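Beta-galactosidase (Bacillus circulans subsp. alkalophilus, PDB 3TTY) hydrolyses terminal beta-galactosidic bonds, binding galactose in a pocket of its TIM-barrel domain. Local coordinates at residues L253-W265 with A400-E412. Residues are numbered along the deposited sequence; the frame is centred on the assembly and turned at random.
Sequences LMGFYPELDYFKW and AVMYDWENRWALE
Trp405 pushes its indole into the loop 255-261, where NE1 donates a nearly straight bond (172°) to Tyr257 O at 2.7 Å, the acceptor lying in the ring plane. Over one face of the indole lies the chain from Leu260 to Tyr262: Asp261 CA sits above the five-membered ring and Tyr262 CB above the six-membered one, both as CH-pi contacts, while the Tyr262 ring turns its edge to the same indole in an offset T-shaped pair. Phe263 closes the far rim, its CD2 3.4 Å from Trp405 CZ3. The opposite face rests on Tyr403, whose own ring receives the edge of Phe256 in a T-shaped pair, planes at 66°. Two further donors take the carbonyls on either side of Tyr257 in sequence. Trp409 NE1 meets Pro258 O at 2.6 Å, almost head-on to the carbonyl, and Arg408 NH1 reaches Phe256 O at 2.7 Å while also donating to Tyr403 OH. With CG anti to the backbone N (chi1 177°) and an extended chain, Arg408 brings its guanidinium against Pro258 CB, and Glu412 holds NE in a salt bridge. Were Trp405 an alanine, Tyr257 O would probably lose its donor and a gap would open between Tyr403 and the backbone of Asp261 and Tyr262. The side of the Asp261 carboxylate is looser and wetter: one water joins Asp261 OD1 to Asp404 OD2 and Trp405 N, and another lies between Asp261 OD2 and Glu406 OE2, carboxylate oxygens 4.4 Å apart whose repulsion is probably eased by the salt bridges of Glu406 to Lys465 and Arg223. The arrangement is an interdomain interface: aromatic and arginine side chains from the N-terminal part of helix 405-413, in the trimerisation domain, grip the loop that follows strand 249-253 of the TIM barrel.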
# COMPACT_ATOMS: atom_id res chain seq x y z
N LEU A 253 10.05 -17.24 22.64
CA LEU A 253 9.57 -15.86 22.48
C LEU A 253 10.33 -15.13 21.37
O LEU A 253 11.34 -15.63 20.86
CB LEU A 253 9.70 -15.08 23.79
CG LEU A 253 9.30 -15.81 25.07
CD1 LEU A 253 9.39 -14.88 26.27
CD2 LEU A 253 7.92 -16.41 24.96
N MET A 254 9.86 -13.93 21.04
CA MET A 254 10.34 -13.26 19.84
C MET A 254 10.92 -11.88 20.11
O MET A 254 10.79 -10.97 19.29
CB MET A 254 9.24 -13.21 18.77
CG MET A 254 8.85 -14.61 18.29
SD MET A 254 7.42 -14.67 17.19
CE MET A 254 6.09 -14.45 18.37
N GLY A 255 11.57 -11.73 21.26
CA GLY A 255 12.27 -10.50 21.58
C GLY A 255 11.33 -9.31 21.70
O GLY A 255 10.40 -9.33 22.52
N PHE A 256 11.56 -8.30 20.87
CA PHE A 256 10.76 -7.08 20.89
C PHE A 256 9.46 -7.19 20.09
O PHE A 256 8.92 -6.19 19.62
CB PHE A 256 11.60 -5.90 20.39
CG PHE A 256 12.42 -5.25 21.47
CD1 PHE A 256 11.88 -4.23 22.24
CD2 PHE A 256 13.71 -5.68 21.73
CE1 PHE A 256 12.63 -3.63 23.24
CE2 PHE A 256 14.46 -5.10 22.74
CZ PHE A 256 13.92 -4.07 23.49
N TYR A 257 8.97 -8.42 19.94
CA TYR A 257 7.67 -8.68 19.33
C TYR A 257 6.63 -7.81 20.02
O TYR A 257 6.50 -7.82 21.24
CB TYR A 257 7.34 -10.17 19.49
CG TYR A 257 6.01 -10.64 18.96
CD1 TYR A 257 5.64 -10.43 17.63
CD2 TYR A 257 5.12 -11.34 19.78
CE1 TYR A 257 4.41 -10.88 17.14
CE2 TYR A 257 3.90 -11.80 19.31
CZ TYR A 257 3.55 -11.57 17.99
OH TYR A 257 2.33 -12.03 17.52
N PRO A 258 5.87 -7.04 19.23
CA PRO A 258 4.97 -6.04 19.82
C PRO A 258 3.66 -6.57 20.44
O PRO A 258 3.09 -5.86 21.27
CB PRO A 258 4.66 -5.08 18.64
CG PRO A 258 4.98 -5.85 17.40
CD PRO A 258 6.00 -6.90 17.76
N GLU A 259 3.21 -7.76 20.08
CA GLU A 259 1.84 -8.17 20.39
C GLU A 259 1.58 -8.84 21.74
O GLU A 259 0.43 -8.99 22.16
CB GLU A 259 1.27 -9.03 19.25
CG GLU A 259 1.13 -8.25 17.94
CD GLU A 259 0.48 -9.07 16.86
OE1 GLU A 259 0.73 -10.29 16.80
OE2 GLU A 259 -0.30 -8.48 16.07
N LEU A 260 2.63 -9.25 22.43
CA LEU A 260 2.48 -9.93 23.71
C LEU A 260 3.28 -9.24 24.82
O LEU A 260 4.40 -8.78 24.59
CB LEU A 260 2.94 -11.38 23.57
CG LEU A 260 1.90 -12.47 23.28
CD1 LEU A 260 0.57 -11.93 22.78
CD2 LEU A 260 2.46 -13.55 22.36
N ASP A 261 2.72 -9.18 26.02
CA ASP A 261 3.41 -8.60 27.16
C ASP A 261 4.33 -9.65 27.80
O ASP A 261 3.93 -10.35 28.71
CB ASP A 261 2.39 -8.11 28.20
CG ASP A 261 3.04 -7.39 29.36
OD1 ASP A 261 4.29 -7.40 29.47
OD2 ASP A 261 2.28 -6.81 30.17
N TYR A 262 5.56 -9.74 27.31
CA TYR A 262 6.44 -10.83 27.72
C TYR A 262 6.82 -10.80 29.20
O TYR A 262 7.07 -11.85 29.79
CB TYR A 262 7.69 -10.87 26.84
CG TYR A 262 7.47 -11.56 25.51
CD1 TYR A 262 6.54 -12.58 25.38
CD2 TYR A 262 8.20 -11.19 24.38
CE1 TYR A 262 6.34 -13.22 24.16
CE2 TYR A 262 8.01 -11.83 23.17
CZ TYR A 262 7.08 -12.84 23.06
OH TYR A 262 6.88 -13.48 21.86
N PHE A 263 6.84 -9.61 29.80
CA PHE A 263 7.11 -9.50 31.23
C PHE A 263 6.12 -10.32 32.03
O PHE A 263 6.50 -11.03 32.95
CB PHE A 263 7.14 -8.04 31.70
CG PHE A 263 8.44 -7.36 31.41
CD1 PHE A 263 9.60 -7.78 32.03
CD2 PHE A 263 8.52 -6.33 30.50
CE1 PHE A 263 10.80 -7.18 31.76
CE2 PHE A 263 9.73 -5.73 30.22
CZ PHE A 263 10.86 -6.15 30.84
N LYS A 264 4.86 -10.23 31.64
CA LYS A 264 3.81 -11.01 32.26
C LYS A 264 3.93 -12.49 31.87
O LYS A 264 3.68 -13.38 32.68
CB LYS A 264 2.46 -10.41 31.86
CG LYS A 264 1.26 -11.20 32.30
CD LYS A 264 0.00 -10.34 32.21
CE LYS A 264 -1.26 -11.14 32.54
NZ LYS A 264 -2.45 -10.23 32.63
N TRP A 265 4.34 -12.76 30.63
CA TRP A 265 4.56 -14.14 30.22
C TRP A 265 5.66 -14.83 31.04
O TRP A 265 5.50 -15.97 31.48
CB TRP A 265 4.88 -14.23 28.72
CG TRP A 265 3.65 -14.24 27.84
CD1 TRP A 265 2.79 -13.20 27.63
CD2 TRP A 265 3.17 -15.34 27.04
NE1 TRP A 265 1.78 -13.59 26.77
CE2 TRP A 265 1.99 -14.90 26.39
CE3 TRP A 265 3.61 -16.65 26.83
CZ2 TRP A 265 1.26 -15.72 25.54
CZ3 TRP A 265 2.87 -17.48 25.97
CH2 TRP A 265 1.70 -17.00 25.34
N ALA A 400 20.29 0.95 34.24
CA ALA A 400 19.11 0.24 33.74
C ALA A 400 18.32 1.09 32.76
O ALA A 400 18.27 2.31 32.89
CB ALA A 400 18.22 -0.19 34.88
N VAL A 401 17.72 0.43 31.77
CA VAL A 401 16.81 1.09 30.85
C VAL A 401 15.48 0.32 30.74
O VAL A 401 15.45 -0.89 30.47
CB VAL A 401 17.44 1.36 29.47
CG1 VAL A 401 18.43 0.30 29.13
CG2 VAL A 401 16.36 1.50 28.41
N MET A 402 14.41 1.06 30.96
CA MET A 402 13.08 0.51 31.11
C MET A 402 12.39 0.40 29.77
O MET A 402 12.55 1.26 28.90
CB MET A 402 12.24 1.41 32.02
CG MET A 402 12.58 1.32 33.49
SD MET A 402 11.65 2.54 34.44
CE MET A 402 11.95 1.96 36.10
N TYR A 403 11.60 -0.66 29.64
CA TYR A 403 10.80 -0.91 28.46
C TYR A 403 9.52 -1.55 28.98
O TYR A 403 9.55 -2.33 29.93
CB TYR A 403 11.54 -1.87 27.50
CG TYR A 403 10.64 -2.44 26.44
CD1 TYR A 403 10.23 -1.66 25.36
CD2 TYR A 403 10.17 -3.74 26.52
CE1 TYR A 403 9.38 -2.16 24.39
CE2 TYR A 403 9.32 -4.26 25.55
CZ TYR A 403 8.93 -3.46 24.49
OH TYR A 403 8.09 -3.96 23.53
N ASP A 404 8.39 -1.23 28.37
CA ASP A 404 7.12 -1.78 28.83
C ASP A 404 6.17 -1.98 27.67
O ASP A 404 5.98 -1.07 26.87
CB ASP A 404 6.46 -0.83 29.84
CG ASP A 404 5.19 -1.41 30.43
OD1 ASP A 404 4.10 -1.00 30.00
OD2 ASP A 404 5.27 -2.29 31.31
N TRP A 405 5.53 -3.15 27.61
CA TRP A 405 4.65 -3.46 26.47
C TRP A 405 3.35 -2.66 26.47
O TRP A 405 2.82 -2.33 25.39
CB TRP A 405 4.34 -4.96 26.37
CG TRP A 405 5.29 -5.73 25.50
CD1 TRP A 405 5.14 -6.00 24.17
CD2 TRP A 405 6.53 -6.33 25.90
NE1 TRP A 405 6.22 -6.73 23.71
CE2 TRP A 405 7.08 -6.95 24.76
CE3 TRP A 405 7.22 -6.41 27.12
CZ2 TRP A 405 8.30 -7.64 24.79
CZ3 TRP A 405 8.43 -7.10 27.15
CH2 TRP A 405 8.96 -7.70 26.00
N GLU A 406 2.82 -2.36 27.66
CA GLU A 406 1.52 -1.67 27.76
C GLU A 406 1.72 -0.22 27.40
O GLU A 406 0.91 0.38 26.68
CB GLU A 406 0.92 -1.81 29.16
CG GLU A 406 0.48 -3.24 29.49
CD GLU A 406 -0.23 -3.38 30.84
OE1 GLU A 406 0.14 -2.66 31.79
OE2 GLU A 406 -1.17 -4.20 30.95
N ASN A 407 2.82 0.35 27.86
CA ASN A 407 3.23 1.67 27.42
C ASN A 407 3.37 1.71 25.89
O ASN A 407 2.91 2.64 25.23
CB ASN A 407 4.55 2.05 28.07
CG ASN A 407 5.03 3.42 27.67
OD1 ASN A 407 4.26 4.38 27.66
ND2 ASN A 407 6.33 3.54 27.34
N ARG A 408 4.01 0.68 25.33
CA ARG A 408 4.17 0.57 23.88
C ARG A 408 2.84 0.56 23.14
O ARG A 408 2.64 1.32 22.19
CB ARG A 408 4.97 -0.69 23.53
CG ARG A 408 5.12 -0.90 22.03
CD ARG A 408 6.17 -1.96 21.69
NE ARG A 408 6.39 -2.09 20.25
CZ ARG A 408 7.25 -2.95 19.70
NH1 ARG A 408 7.96 -3.76 20.47
NH2 ARG A 408 7.38 -3.02 18.38
N TRP A 409 1.92 -0.31 23.56
CA TRP A 409 0.60 -0.38 22.95
C TRP A 409 -0.14 0.96 22.96
O TRP A 409 -0.68 1.39 21.94
CB TRP A 409 -0.25 -1.42 23.67
CG TRP A 409 0.22 -2.83 23.51
CD1 TRP A 409 1.01 -3.32 22.50
CD2 TRP A 409 -0.05 -3.93 24.38
NE1 TRP A 409 1.24 -4.66 22.70
CE2 TRP A 409 0.60 -5.06 23.85
CE3 TRP A 409 -0.77 -4.07 25.57
CZ2 TRP A 409 0.53 -6.32 24.44
CZ3 TRP A 409 -0.84 -5.30 26.17
CH2 TRP A 409 -0.19 -6.42 25.60
N ALA A 410 -0.16 1.61 24.12
CA ALA A 410 -0.82 2.92 24.21
C ALA A 410 -0.17 3.96 23.28
O ALA A 410 -0.87 4.68 22.55
CB ALA A 410 -0.84 3.41 25.65
N LEU A 411 1.16 4.01 23.28
CA LEU A 411 1.87 4.91 22.37
C LEU A 411 1.55 4.60 20.92
O LEU A 411 1.29 5.50 20.13
CB LEU A 411 3.38 4.81 22.56
CG LEU A 411 3.98 5.65 23.69
CD1 LEU A 411 5.47 5.42 23.76
CD2 LEU A 411 3.66 7.13 23.48
N GLU A 412 1.55 3.33 20.55
CA GLU A 412 1.35 2.99 19.14
C GLU A 412 -0.10 3.15 18.69
O GLU A 412 -0.36 3.28 17.50
CB GLU A 412 1.89 1.60 18.84
CG GLU A 412 3.41 1.50 18.99
CD GLU A 412 3.98 0.13 18.64
OE1 GLU A 412 3.19 -0.78 18.28
OE2 GLU A 412 5.22 -0.02 18.73
O HOH W 1 5.53 -4.80 29.87
O HOH W 2 -0.56 -6.63 29.97